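Local coordinates for protein isocitrate dehydrogenase [NAD] subunit 1 (Saccharomyces cerevisiae, PDB 3BLX) that oxidatively decarboxylates isocitrate to 2-oxoglutarate with NAD(+) in the mitochondrial citric acid cycle, as one of two subunit types of an allosteric octamer that also binds RNA, at residues L10-G15 and K71-G76; I45-E50 and L297-L302; K111-V116 and A314-I319; A286-M291 and D337-I342. All blocks are in the same frame, centred on the assembly; numbering follows the deposited sequence.

Overall arrangement
From the N terminus, interaction 1 brings residues 10-12, next to the short strand 13-14, to the end of helix 60-73 and closes a loop of 55 residues. Strand 47-51, inside that loop, opens interaction 2, which closes 246 residues on at helix 289-302, so 1 and 2 cross; they also touch through the salt bridge between Arg72 and Glu50. Interaction 3 opens after 1 has closed, past strand 105-111, and ends on helix 306-320. Interaction 4 joins the start of helix 289-302 to helix 335-347. Interactions 2, 3 and 4 cross one another, without nesting, and bind the C-terminal helices to strand 47-51, to the loop after strand 105-111 and to each other; Phe338 links 3 with 4.

Interaction 1: L10-G15 and K71-G76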
loop_
_atom_site.group_PDB
_atom_site.type_symbol
_atom_site.label_atom_id
_atom_site.label_comp_id
_atom_site.label_asym_id
_atom_site.label_seq_id
_atom_site.Cartn_x
_atom_site.Cartn_y
_atom_site.Cartn_z
ATOM N N LEU E 10 -16.074 -9.161 -3.944
ATOM C CA LEU E 10 -17.360 -9.610 -4.440
ATOM C C LEU E 10 -18.494 -9.269 -3.506
ATOM O O LEU E 10 -18.284 -9.011 -2.323
ATOM C CB LEU E 10 -17.331 -11.119 -4.620
ATOM C CG LEU E 10 -16.764 -11.673 -5.920
ATOM C CD1 LEU E 10 -17.057 -13.138 -5.893
ATOM C CD2 LEU E 10 -17.366 -11.024 -7.172
ATOM N N PRO E 11 -19.712 -9.250 -4.049
ATOM C CA PRO E 11 -20.919 -8.986 -3.263
ATOM C C PRO E 11 -21.097 -10.023 -2.167
ATOM O O PRO E 11 -20.893 -11.205 -2.422
ATOM C CB PRO E 11 -22.038 -9.087 -4.308
ATOM C CG PRO E 11 -21.382 -8.754 -5.605
ATOM C CD PRO E 11 -19.966 -9.252 -5.504
ATOM N N LYS E 12 -21.453 -9.563 -0.966
ATOM C CA LYS E 12 -21.618 -10.395 0.232
ATOM C C LYS E 12 -22.655 -11.512 -0.022
ATOM O O LYS E 12 -23.786 -11.256 -0.439
ATOM C CB LYS E 12 -22.027 -9.495 1.393
ATOM C CG LYS E 12 -22.327 -10.182 2.686
ATOM C CD LYS E 12 -21.125 -10.221 3.577
ATOM C CE LYS E 12 -21.106 -9.122 4.584
ATOM N NZ LYS E 12 -19.643 -8.933 4.861
ATOM N N LYS E 13 -22.259 -12.758 0.203
ATOM C CA LYS E 13 -23.120 -13.884 -0.156
ATOM C C LYS E 13 -22.879 -15.141 0.708
ATOM O O LYS E 13 -21.802 -15.719 0.719
ATOM C CB LYS E 13 -22.941 -14.179 -1.636
ATOM C CG LYS E 13 -23.970 -15.044 -2.251
ATOM C CD LYS E 13 -23.625 -15.237 -3.710
ATOM C CE LYS E 13 -24.548 -16.229 -4.424
ATOM N NZ LYS E 13 -24.325 -16.270 -5.936
ATOM N N TYR E 14 -23.893 -15.549 1.453
ATOM C CA TYR E 14 -23.821 -16.796 2.191
ATOM C C TYR E 14 -24.889 -17.778 1.724
ATOM O O TYR E 14 -26.075 -17.448 1.693
ATOM C CB TYR E 14 -23.923 -16.530 3.680
ATOM C CG TYR E 14 -22.774 -15.697 4.171
ATOM C CD1 TYR E 14 -22.984 -14.441 4.736
ATOM C CD2 TYR E 14 -21.474 -16.149 4.037
ATOM C CE1 TYR E 14 -21.929 -13.664 5.165
ATOM C CE2 TYR E 14 -20.411 -15.381 4.460
ATOM C CZ TYR E 14 -20.637 -14.140 5.027
ATOM O OH TYR E 14 -19.560 -13.391 5.460
ATOM N N GLY E 15 -24.449 -18.967 1.330
ATOM C CA GLY E 15 -25.370 -20.028 0.982
ATOM C C GLY E 15 -26.426 -19.652 -0.034
ATOM O O GLY E 15 -27.615 -19.930 0.141
ATOM N N LYS E 71 -19.385 -0.975 2.510
ATOM C CA LYS E 71 -18.062 -1.544 2.472
ATOM C C LYS E 71 -18.094 -3.060 2.657
ATOM O O LYS E 71 -17.307 -3.785 2.032
ATOM C CB LYS E 71 -17.172 -0.874 3.504
ATOM C CG LYS E 71 -16.546 0.402 2.967
ATOM C CD LYS E 71 -16.200 1.413 4.056
ATOM C CE LYS E 71 -14.741 1.371 4.457
ATOM N NZ LYS E 71 -14.455 2.578 5.261
ATOM N N ARG E 72 -19.025 -3.520 3.493
ATOM C CA ARG E 72 -19.202 -4.935 3.747
ATOM C C ARG E 72 -19.944 -5.629 2.621
ATOM O O ARG E 72 -19.551 -6.690 2.186
ATOM C CB ARG E 72 -19.963 -5.147 5.040
ATOM C CG ARG E 72 -19.252 -4.693 6.280
ATOM C CD ARG E 72 -19.895 -5.292 7.515
ATOM N NE ARG E 72 -21.229 -4.751 7.736
ATOM C CZ ARG E 72 -21.456 -3.586 8.331
ATOM N NH1 ARG E 72 -20.430 -2.860 8.755
ATOM N NH2 ARG E 72 -22.695 -3.144 8.508
ATOM N N ASN E 73 -21.021 -5.027 2.144
ATOM C CA ASN E 73 -21.888 -5.735 1.211
ATOM C C ASN E 73 -21.555 -5.479 -0.255
ATOM O O ASN E 73 -21.801 -6.327 -1.094
ATOM C CB ASN E 73 -23.360 -5.422 1.492
ATOM C CG ASN E 73 -23.748 -5.668 2.923
ATOM O OD1 ASN E 73 -23.155 -6.489 3.626
ATOM N ND2 ASN E 73 -24.773 -4.967 3.361
ATOM N N LYS E 74 -21.014 -4.297 -0.551
ATOM C CA LYS E 74 -20.625 -3.890 -1.915
ATOM C C LYS E 74 -21.762 -3.453 -2.832
ATOM O O LYS E 74 -21.524 -2.791 -3.819
ATOM C CB LYS E 74 -19.800 -4.982 -2.632
ATOM C CG LYS E 74 -18.685 -5.615 -1.804
ATOM C CD LYS E 74 -17.713 -4.597 -1.323
ATOM C CE LYS E 74 -16.409 -5.236 -0.900
ATOM N NZ LYS E 74 -16.634 -6.164 0.244
ATOM N N ILE E 75 -22.983 -3.864 -2.530
ATOM C CA ILE E 75 -24.150 -3.553 -3.346
ATOM C C ILE E 75 -25.217 -2.875 -2.495
ATOM O O ILE E 75 -25.476 -3.268 -1.352
ATOM C CB ILE E 75 -24.736 -4.832 -3.979
ATOM C CG1 ILE E 75 -23.661 -5.516 -4.792
ATOM C CG2 ILE E 75 -25.833 -4.476 -4.949
ATOM C CD1 ILE E 75 -23.114 -4.628 -5.923
ATOM N N GLY E 76 -25.862 -1.864 -3.053
ATOM C CA GLY E 76 -26.884 -1.155 -2.300
ATOM C C GLY E 76 -28.080 -0.697 -3.103
ATOM O O GLY E 76 -27.993 -0.464 -4.304
#
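Lys12 meets the end of helix 60-73 through both its backbone and its side chain. Its N donates to Asn73 O at 3.3 Å in a nearly straight bond (168°), entering above the carbonyl plane, and Pro11 CA adds a C-H...O contact to the same oxygen. With CG anti to the backbone N and bends at chi2 and chi3, the Lys12 side chain runs beside that of Arg72, pointing the same way; NZ makes a weak bond to Arg72 O (3.5 Å). The side chains of Pro11 and Ile75 cross obliquely, with Pro11 CB 4.0 Å from Ile75 CG1. Behind this shell, Lys74 leaves the helix with positive phi (78°) and turns its NZ back to Lys71 O at 3.1 Å. Arg72 pairs with Glu50, Asn73 ND2 bonds Thr21 and Glu50, and the stronger partner of Lys12 NZ is Asp168 of a second subunit. An alanine at Lys12 would probably weaken both the subunit contact and the hold on the helix end, though the backbone bond could remain. The chemistry is that of donors meeting the last carbonyls of a helix before strand 75-80, where the partial negative charge would favour an ammonium group despite Arg72 nearby.

Interaction 2: I45-E50 and L297-L302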
loop_
_atom_site.group_PDB
_atom_site.type_symbol
_atom_site.label_atom_id
_atom_site.label_comp_id
_atom_site.label_asym_id
_atom_site.label_seq_id
_atom_site.Cartn_x
_atom_site.Cartn_y
_atom_site.Cartn_z
ATOM N N ILE E 45 -37.047 -13.974 -3.665
ATOM C CA ILE E 45 -35.697 -13.754 -4.168
ATOM C C ILE E 45 -34.710 -13.915 -3.015
ATOM O O ILE E 45 -35.018 -13.538 -1.870
ATOM C CB ILE E 45 -35.586 -12.341 -4.827
ATOM C CG1 ILE E 45 -36.451 -12.282 -6.085
ATOM C CG2 ILE E 45 -34.157 -11.981 -5.185
ATOM C CD1 ILE E 45 -36.435 -10.953 -6.811
ATOM N N PRO E 46 -33.526 -14.498 -3.307
ATOM C CA PRO E 46 -32.502 -14.802 -2.295
ATOM C C PRO E 46 -31.721 -13.554 -1.876
ATOM O O PRO E 46 -30.504 -13.484 -1.990
ATOM C CB PRO E 46 -31.562 -15.788 -3.014
ATOM C CG PRO E 46 -32.087 -15.949 -4.406
ATOM C CD PRO E 46 -33.084 -14.879 -4.661
ATOM N N ILE E 47 -32.436 -12.563 -1.384
ATOM C CA ILE E 47 -31.807 -11.344 -0.945
ATOM C C ILE E 47 -32.240 -11.013 0.465
ATOM O O ILE E 47 -33.427 -10.997 0.769
ATOM C CB ILE E 47 -32.132 -10.189 -1.907
ATOM C CG1 ILE E 47 -31.401 -10.405 -3.229
ATOM C CG2 ILE E 47 -31.745 -8.859 -1.296
ATOM C CD1 ILE E 47 -31.565 -9.297 -4.206
ATOM N N ASP E 48 -31.264 -10.797 1.335
ATOM C CA ASP E 48 -31.507 -10.314 2.686
ATOM C C ASP E 48 -31.134 -8.832 2.780
ATOM O O ASP E 48 -30.013 -8.440 2.476
ATOM C CB ASP E 48 -30.690 -11.116 3.693
ATOM C CG ASP E 48 -31.163 -12.576 3.841
ATOM O OD1 ASP E 48 -32.333 -12.878 3.516
ATOM O OD2 ASP E 48 -30.353 -13.419 4.301
ATOM N N TRP E 49 -32.076 -8.000 3.187
ATOM C CA TRP E 49 -31.795 -6.580 3.306
ATOM C C TRP E 49 -31.084 -6.275 4.605
ATOM O O TRP E 49 -31.452 -6.784 5.654
ATOM C CB TRP E 49 -33.075 -5.788 3.243
ATOM C CG TRP E 49 -33.929 -6.107 2.048
ATOM C CD1 TRP E 49 -35.104 -6.790 2.044
ATOM C CD2 TRP E 49 -33.678 -5.727 0.687
ATOM N NE1 TRP E 49 -35.594 -6.872 0.771
ATOM C CE2 TRP E 49 -34.745 -6.221 -0.083
ATOM C CE3 TRP E 49 -32.658 -5.010 0.050
ATOM C CZ2 TRP E 49 -34.830 -6.023 -1.449
ATOM C CZ3 TRP E 49 -32.735 -4.837 -1.321
ATOM C CH2 TRP E 49 -33.813 -5.332 -2.050
ATOM N N GLU E 50 -30.040 -5.461 4.529
ATOM C CA GLU E 50 -29.423 -4.938 5.735
ATOM C C GLU E 50 -29.827 -3.489 5.727
ATOM O O GLU E 50 -29.160 -2.646 5.145
ATOM C CB GLU E 50 -27.922 -5.065 5.682
ATOM C CG GLU E 50 -27.188 -4.513 6.919
ATOM C CD GLU E 50 -25.657 -4.791 6.928
ATOM O OE1 GLU E 50 -24.910 -4.016 7.558
ATOM O OE2 GLU E 50 -25.186 -5.778 6.315
ATOM N N LEU E 297 -32.120 -3.410 -12.358
ATOM C CA LEU E 297 -30.718 -3.172 -12.717
ATOM C C LEU E 297 -29.813 -3.852 -11.703
ATOM O O LEU E 297 -28.814 -4.458 -12.061
ATOM C CB LEU E 297 -30.399 -1.686 -12.765
ATOM C CG LEU E 297 -30.994 -0.910 -13.937
ATOM C CD1 LEU E 297 -30.530 0.549 -13.943
ATOM C CD2 LEU E 297 -30.595 -1.573 -15.224
ATOM N N MET E 298 -30.173 -3.748 -10.436
ATOM C CA MET E 298 -29.437 -4.401 -9.361
ATOM C C MET E 298 -29.470 -5.927 -9.498
ATOM O O MET E 298 -28.458 -6.589 -9.326
ATOM C CB MET E 298 -29.957 -3.962 -7.990
ATOM C CG MET E 298 -29.157 -4.520 -6.866
ATOM S SD MET E 298 -29.949 -4.290 -5.283
ATOM C CE MET E 298 -31.407 -5.332 -5.498
ATOM N N LEU E 299 -30.632 -6.482 -9.817
ATOM C CA LEU E 299 -30.756 -7.919 -10.017
ATOM C C LEU E 299 -29.822 -8.396 -11.141
ATOM O O LEU E 299 -29.069 -9.355 -10.961
ATOM C CB LEU E 299 -32.210 -8.295 -10.312
ATOM C CG LEU E 299 -33.182 -8.184 -9.126
ATOM C CD1 LEU E 299 -34.601 -8.412 -9.579
ATOM C CD2 LEU E 299 -32.828 -9.130 -7.985
ATOM N N ASN E 300 -29.879 -7.725 -12.288
ATOM C CA ASN E 300 -28.968 -7.985 -13.397
ATOM C C ASN E 300 -27.516 -8.047 -12.931
ATOM O O ASN E 300 -26.784 -8.977 -13.239
ATOM C CB ASN E 300 -29.086 -6.895 -14.465
ATOM C CG ASN E 300 -30.335 -7.048 -15.338
ATOM O OD1 ASN E 300 -30.979 -8.101 -15.362
ATOM N ND2 ASN E 300 -30.668 -5.994 -16.070
ATOM N N HIS E 301 -27.114 -7.039 -12.177
ATOM C CA HIS E 301 -25.764 -6.937 -11.685
ATOM C C HIS E 301 -25.378 -8.080 -10.740
ATOM O O HIS E 301 -24.236 -8.540 -10.724
ATOM C CB HIS E 301 -25.615 -5.617 -10.949
ATOM C CG HIS E 301 -24.199 -5.181 -10.785
ATOM N ND1 HIS E 301 -23.521 -5.299 -9.592
ATOM C CD2 HIS E 301 -23.331 -4.609 -11.662
ATOM C CE1 HIS E 301 -22.291 -4.833 -9.736
ATOM N NE2 HIS E 301 -22.156 -4.394 -10.978
ATOM N N LEU E 302 -26.323 -8.523 -9.922
ATOM C CA LEU E 302 -26.058 -9.605 -8.988
ATOM C C LEU E 302 -26.013 -10.963 -9.676
ATOM O O LEU E 302 -25.708 -11.965 -9.040
ATOM C CB LEU E 302 -27.125 -9.619 -7.922
ATOM C CG LEU E 302 -26.962 -8.501 -6.920
ATOM C CD1 LEU E 302 -28.148 -8.489 -5.980
ATOM C CD2 LEU E 302 -25.683 -8.726 -6.152
#
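Apolar contacts make up the whole interface between strand 47-50 and helix 297-302, whose axes pass 13.0 Å apart at 117°, the gap being bridged by side-chain tips. Ile47 is central: its chain is extended (chi2 -176°), and a single methyl, CD1, meets three helix residues, Leu302 CD1 at 3.9 Å, Leu299 CD2 at 4.0 Å and Met298 CE at 4.2 Å. Both leucines cross Ile47 obliquely. Ile45, two residues before the strand, instead meets Leu299 tip to tip, CD1 to CD1 at 4.2 Å, so Leu299 divides its two methyls between the two isoleucines. Among aromatic contacts, Trp49 brings CH2 to within 4.2 Å of Met298 CE; the bend of Met298 at chi3 (66°) turns that methyl toward both Trp49 and Ile47. One face of the indole also receives Ile47 CG2, 3.9 Å above the plane and offset toward the rim, which braces the ring from its own strand. No backbone hydrogen bond joins the two segments: an inverse gamma turn centred on Pro46 leads into the strand, which pairs with strand 17-25 through Phe18 and Val20, and Leu302 N donates to Met298 O at 2.9 Å within the helix. The charged residues lie off the interface, with Asp48 paired to Arg17 and Glu50 to Arg72. Phe40 of helix 27-42 also packs on Ile45, Ile47, Trp49 and Leu299, so a second helix shares this apolar patch. With no hydrogen bond across, the helix is held to the strand by burial and the fit of methyl groups, a non-directional adhesion typical of a sheet-helix core.

Interaction 3: K111-V116 and A314-I319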
loop_
_atom_site.group_PDB
_atom_site.type_symbol
_atom_site.label_atom_id
_atom_site.label_comp_id
_atom_site.label_asym_id
_atom_site.label_seq_id
_atom_site.Cartn_x
_atom_site.Cartn_y
_atom_site.Cartn_z
ATOM N N LYS E 111 -35.938 5.334 -20.993
ATOM C CA LYS E 111 -36.718 4.624 -21.994
ATOM C C LYS E 111 -38.196 4.954 -21.854
ATOM O O LYS E 111 -38.761 4.847 -20.753
ATOM C CB LYS E 111 -36.523 3.110 -21.896
ATOM C CG LYS E 111 -36.719 2.412 -23.235
ATOM C CD LYS E 111 -36.354 0.954 -23.171
ATOM C CE LYS E 111 -36.678 0.259 -24.483
ATOM N NZ LYS E 111 -36.463 -1.221 -24.381
ATOM N N SER E 112 -38.812 5.349 -22.969
ATOM C CA SER E 112 -40.270 5.556 -23.039
ATOM C C SER E 112 -41.079 4.285 -22.683
ATOM O O SER E 112 -40.699 3.162 -23.033
ATOM C CB SER E 112 -40.671 6.067 -24.427
ATOM O OG SER E 112 -40.572 7.484 -24.531
ATOM N N LEU E 113 -42.194 4.463 -21.981
ATOM C CA LEU E 113 -43.003 3.321 -21.559
ATOM C C LEU E 113 -44.287 3.178 -22.372
ATOM O O LEU E 113 -44.915 4.182 -22.731
ATOM C CB LEU E 113 -43.334 3.436 -20.082
ATOM C CG LEU E 113 -42.157 3.172 -19.155
ATOM C CD1 LEU E 113 -42.044 4.303 -18.143
ATOM C CD2 LEU E 113 -42.308 1.812 -18.476
ATOM N N LYS E 114 -44.680 1.927 -22.623
ATOM C CA LYS E 114 -45.748 1.617 -23.569
ATOM C C LYS E 114 -47.059 2.369 -23.312
ATOM O O LYS E 114 -47.668 2.888 -24.252
ATOM C CB LYS E 114 -46.012 0.111 -23.653
ATOM C CG LYS E 114 -46.626 -0.305 -24.997
ATOM C CD LYS E 114 -47.901 -1.148 -24.820
ATOM C CE LYS E 114 -47.624 -2.642 -24.652
ATOM N NZ LYS E 114 -47.445 -3.338 -25.966
ATOM N N GLY E 115 -47.506 2.448 -22.061
ATOM C CA GLY E 115 -48.770 3.129 -21.823
ATOM C C GLY E 115 -48.735 4.527 -21.209
ATOM O O GLY E 115 -49.624 4.880 -20.419
ATOM N N VAL E 116 -47.723 5.326 -21.550
ATOM C CA VAL E 116 -47.611 6.669 -20.985
ATOM C C VAL E 116 -47.687 7.749 -22.068
ATOM O O VAL E 116 -46.870 7.772 -22.993
ATOM C CB VAL E 116 -46.330 6.846 -20.149
ATOM C CG1 VAL E 116 -46.214 8.264 -19.643
ATOM C CG2 VAL E 116 -46.372 5.945 -18.982
ATOM N N ALA E 314 -43.655 -7.637 -15.776
ATOM C CA ALA E 314 -44.774 -7.277 -14.920
ATOM C C ALA E 314 -45.059 -5.764 -14.844
ATOM O O ALA E 314 -46.203 -5.352 -14.989
ATOM C CB ALA E 314 -44.592 -7.883 -13.506
ATOM N N VAL E 315 -44.048 -4.929 -14.613
ATOM C CA VAL E 315 -44.354 -3.518 -14.445
ATOM C C VAL E 315 -44.648 -2.857 -15.787
ATOM O O VAL E 315 -45.488 -1.968 -15.850
ATOM C CB VAL E 315 -43.316 -2.695 -13.596
ATOM C CG1 VAL E 315 -42.458 -3.590 -12.742
ATOM C CG2 VAL E 315 -42.476 -1.786 -14.460
ATOM N N HIS E 316 -43.991 -3.299 -16.855
ATOM C CA HIS E 316 -44.268 -2.743 -18.172
ATOM C C HIS E 316 -45.692 -3.064 -18.619
ATOM O O HIS E 316 -46.365 -2.235 -19.233
ATOM C CB HIS E 316 -43.271 -3.266 -19.197
ATOM C CG HIS E 316 -41.896 -2.709 -19.028
ATOM N ND1 HIS E 316 -41.648 -1.357 -18.944
ATOM C CD2 HIS E 316 -40.691 -3.318 -18.924
ATOM C CE1 HIS E 316 -40.352 -1.157 -18.799
ATOM N NE2 HIS E 316 -39.748 -2.331 -18.782
ATOM N N GLU E 317 -46.130 -4.276 -18.291
ATOM C CA GLU E 317 -47.458 -4.767 -18.623
ATOM C C GLU E 317 -48.486 -4.014 -17.799
ATOM O O GLU E 317 -49.480 -3.523 -18.334
ATOM C CB GLU E 317 -47.544 -6.263 -18.317
ATOM C CG GLU E 317 -48.647 -7.030 -19.030
ATOM C CD GLU E 317 -48.493 -8.538 -18.864
ATOM O OE1 GLU E 317 -47.435 -9.082 -19.267
ATOM O OE2 GLU E 317 -49.426 -9.176 -18.329
ATOM N N THR E 318 -48.239 -3.912 -16.497
ATOM C CA THR E 318 -49.147 -3.183 -15.625
ATOM C C THR E 318 -49.356 -1.722 -16.050
ATOM O O THR E 318 -50.473 -1.216 -16.000
ATOM C CB THR E 318 -48.695 -3.220 -14.180
ATOM O OG1 THR E 318 -48.682 -4.574 -13.719
ATOM C CG2 THR E 318 -49.629 -2.390 -13.302
ATOM N N ILE E 319 -48.299 -1.036 -16.466
ATOM C CA ILE E 319 -48.463 0.362 -16.841
ATOM C C ILE E 319 -49.013 0.490 -18.277
ATOM O O ILE E 319 -49.653 1.491 -18.624
ATOM C CB ILE E 319 -47.179 1.289 -16.581
ATOM C CG1 ILE E 319 -46.378 1.514 -17.848
ATOM C CG2 ILE E 319 -46.301 0.820 -15.429
ATOM C CD1 ILE E 319 -46.789 2.786 -18.551
#
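Leu113 and His316 cross at about a right angle, the leucine coming at the edge of the imidazole and not over a face. Its CD2 lies in the ring plane, 3.3 Å from His316 ND1, with His316 CE1 next to it at 3.6 Å. Both side chains set CG anti to their carbonyl carbon (chi1 near -72° in each), which lets the ring reach out from the helix toward the loop. Ile319, one turn further along, is the second point of support. Its CD1 lies against the loop: Val116 CG2 comes obliquely at 3.2 Å, Leu113 CB stands at 3.8 Å, and Gly115 N is 3.6 Å away, so this one methyl meets three residues of the turn. The backbones come near at this end, with the CA atoms of Gly115 and Ile319 5.7 Å apart; a beta carbon at Gly115 would point at Ile319 O, and glycine has none. Within the loop, Val116 N donates to Leu113 O, closing a type I beta turn that presents Leu113 and Val116 together. Within the helix, Ala314 O accepts from both Thr318 N and Thr318 OG1, the hydroxyl bond measuring 2.9 Å. Behind the contact, Ile319 and Thr318 lean on Phe338 of helix 335-347, while Leu113 also touches Leu256 and Val116 touches Ile329. The loop joining antiparallel strands 105-111 and 124-130 thus packs on helix 306-320 through Leu113, Gly115 and Val116 against His316 and Ile319, a beta turn set against one of the C-terminal helices of the isocitrate and isopropylmalate dehydrogenase fold.

Interaction 4: A286-M291 and D337-I342; sequences ANPTAM and DFTNEI
The Phe338 ring has Ile342 CD1 from its own helix on one face, 3.7 Å above the plane and offset toward the rim, while the residues of 286-291 reach its CD2, CE2 and CZ atoms obliquely. They belong to an Asx turn that caps the start of helix 289-302, so the contact sets a helix N terminus against the flank of helix 335-347. The Pro288 ring crosses Phe338 obliquely, Pro288 CD lying 3.5 Å from Phe338 CD2, the main apolar touch. Thr289 comes at about a right angle to it, its OG1 3.5 Å from Phe338 CE2. The Asn287 amide is turned 79° against the ring, and its OD1 stands 4.0 Å from Phe338 CE2. Phe338 gets there with CG anti to its backbone N (chi1 -177°). Thr318 and Ile319 of helix 306-320 also pack on the ring, which therefore sits between three C-terminal helices of the dehydrogenase fold. Beside it, Thr339 turns its OG1 to Thr335 O and to Ser35 of helix 27-42, the helix that also touches Pro288. No hydrogen bond crosses between the segments; the capping bonds lie within 286-291, and Asn287 ND2 bonds Asp328 of a later loop, which would hold the capping amide in place. An alanine at Asn287 would remove the amide and would probably leave the helix start less well fixed, loosening Pro288 and Thr289 against the ring. Asn287 OD1 is gripped twice, by Thr289 N at 3.2 Å in a fairly straight bond (164°) and by Thr289 OG1 at 2.8 Å, both donors standing above the amide plane.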
loop_
_atom_site.group_PDB
_atom_site.type_symbol
_atom_site.label_atom_id
_atom_site.label_comp_id
_atom_site.label_asym_id
_atom_site.label_seq_id
_atom_site.Cartn_x
_atom_site.Cartn_y
_atom_site.Cartn_z
ATOM N N ALA E 286 -47.192 8.014 -4.476
ATOM C CA ALA E 286 -45.962 8.123 -5.277
ATOM C C ALA E 286 -45.749 6.961 -6.272
ATOM O O ALA E 286 -46.148 5.842 -6.000
ATOM C CB ALA E 286 -44.779 8.253 -4.362
ATOM N N ASN E 287 -45.147 7.237 -7.425
ATOM C CA ASN E 287 -44.864 6.187 -8.395
ATOM C C ASN E 287 -43.611 5.413 -8.019
ATOM O O ASN E 287 -42.537 6.007 -7.921
ATOM C CB ASN E 287 -44.697 6.786 -9.793
ATOM C CG ASN E 287 -44.845 5.746 -10.888
ATOM O OD1 ASN E 287 -44.931 4.544 -10.606
ATOM N ND2 ASN E 287 -44.876 6.198 -12.143
ATOM N N PRO E 288 -43.731 4.078 -7.806
ATOM C CA PRO E 288 -42.601 3.238 -7.384
ATOM C C PRO E 288 -41.808 2.700 -8.564
ATOM O O PRO E 288 -40.809 2.045 -8.330
ATOM C CB PRO E 288 -43.267 2.065 -6.668
ATOM C CG PRO E 288 -44.724 2.189 -6.948
ATOM C CD PRO E 288 -44.942 3.266 -7.961
ATOM N N THR E 289 -42.249 2.967 -9.793
ATOM C CA THR E 289 -41.620 2.431 -11.003
ATOM C C THR E 289 -40.083 2.605 -11.084
ATOM O O THR E 289 -39.365 1.659 -11.394
ATOM C CB THR E 289 -42.293 3.019 -12.282
ATOM O OG1 THR E 289 -43.673 2.678 -12.280
ATOM C CG2 THR E 289 -41.678 2.477 -13.527
ATOM N N ALA E 290 -39.598 3.813 -10.806
ATOM C CA ALA E 290 -38.182 4.129 -10.903
ATOM C C ALA E 290 -37.401 3.287 -9.929
ATOM O O ALA E 290 -36.394 2.715 -10.284
ATOM C CB ALA E 290 -37.927 5.623 -10.658
ATOM N N MET E 291 -37.872 3.210 -8.698
ATOM C CA MET E 291 -37.264 2.338 -7.695
ATOM C C MET E 291 -37.295 0.851 -8.113
ATOM O O MET E 291 -36.300 0.164 -8.008
ATOM C CB MET E 291 -37.933 2.525 -6.334
ATOM C CG MET E 291 -37.199 1.889 -5.231
ATOM S SD MET E 291 -35.542 2.542 -5.110
ATOM C CE MET E 291 -35.862 4.178 -4.486
ATOM N N ASP E 337 -51.780 -0.153 -4.515
ATOM C CA ASP E 337 -52.599 -0.788 -5.539
ATOM C C ASP E 337 -51.715 -1.224 -6.695
ATOM O O ASP E 337 -51.825 -2.337 -7.207
ATOM C CB ASP E 337 -53.691 0.163 -6.054
ATOM C CG ASP E 337 -54.763 0.471 -4.999
ATOM O OD1 ASP E 337 -54.930 -0.338 -4.043
ATOM O OD2 ASP E 337 -55.437 1.528 -5.130
ATOM N N PHE E 338 -50.837 -0.327 -7.104
ATOM C CA PHE E 338 -49.961 -0.554 -8.237
ATOM C C PHE E 338 -49.041 -1.734 -7.952
ATOM O O PHE E 338 -48.851 -2.601 -8.798
ATOM C CB PHE E 338 -49.169 0.728 -8.521
ATOM C CG PHE E 338 -48.283 0.649 -9.712
ATOM C CD1 PHE E 338 -48.809 0.419 -10.962
ATOM C CD2 PHE E 338 -46.917 0.827 -9.585
ATOM C CE1 PHE E 338 -47.990 0.356 -12.073
ATOM C CE2 PHE E 338 -46.092 0.761 -10.692
ATOM C CZ PHE E 338 -46.629 0.524 -11.936
ATOM N N THR E 339 -48.481 -1.763 -6.749
ATOM C CA THR E 339 -47.605 -2.845 -6.334
ATOM C C THR E 339 -48.336 -4.178 -6.381
ATOM O O THR E 339 -47.830 -5.148 -6.969
ATOM C CB THR E 339 -47.067 -2.640 -4.907
ATOM O OG1 THR E 339 -46.344 -1.406 -4.835
ATOM C CG2 THR E 339 -46.145 -3.779 -4.522
ATOM N N ASN E 340 -49.526 -4.218 -5.772
ATOM C CA ASN E 340 -50.328 -5.438 -5.732
ATOM C C ASN E 340 -50.725 -5.974 -7.120
ATOM O O ASN E 340 -50.737 -7.190 -7.329
ATOM C CB ASN E 340 -51.535 -5.252 -4.829
ATOM C CG ASN E 340 -51.146 -5.126 -3.367
ATOM O OD1 ASN E 340 -50.103 -5.643 -2.942
ATOM N ND2 ASN E 340 -51.978 -4.432 -2.586
ATOM N N GLU E 341 -51.022 -5.071 -8.061
ATOM C CA GLU E 341 -51.296 -5.444 -9.434
ATOM C C GLU E 341 -50.081 -6.107 -10.077
ATOM O O GLU E 341 -50.212 -7.072 -10.829
ATOM C CB GLU E 341 -51.701 -4.218 -10.268
ATOM C CG GLU E 341 -52.996 -4.369 -11.114
ATOM C CD GLU E 341 -53.032 -5.577 -12.071
ATOM O OE1 GLU E 341 -52.718 -5.397 -13.269
ATOM O OE2 GLU E 341 -53.412 -6.692 -11.637
ATOM N N ILE E 342 -48.899 -5.578 -9.794
ATOM C CA ILE E 342 -47.667 -6.144 -10.332
ATOM C C ILE E 342 -47.426 -7.536 -9.763
ATOM O O ILE E 342 -47.174 -8.470 -10.505
ATOM C CB ILE E 342 -46.453 -5.233 -10.049
ATOM C CG1 ILE E 342 -46.493 -3.995 -10.953
ATOM C CG2 ILE E 342 -45.145 -5.974 -10.277
ATOM C CD1 ILE E 342 -45.606 -2.864 -10.457
#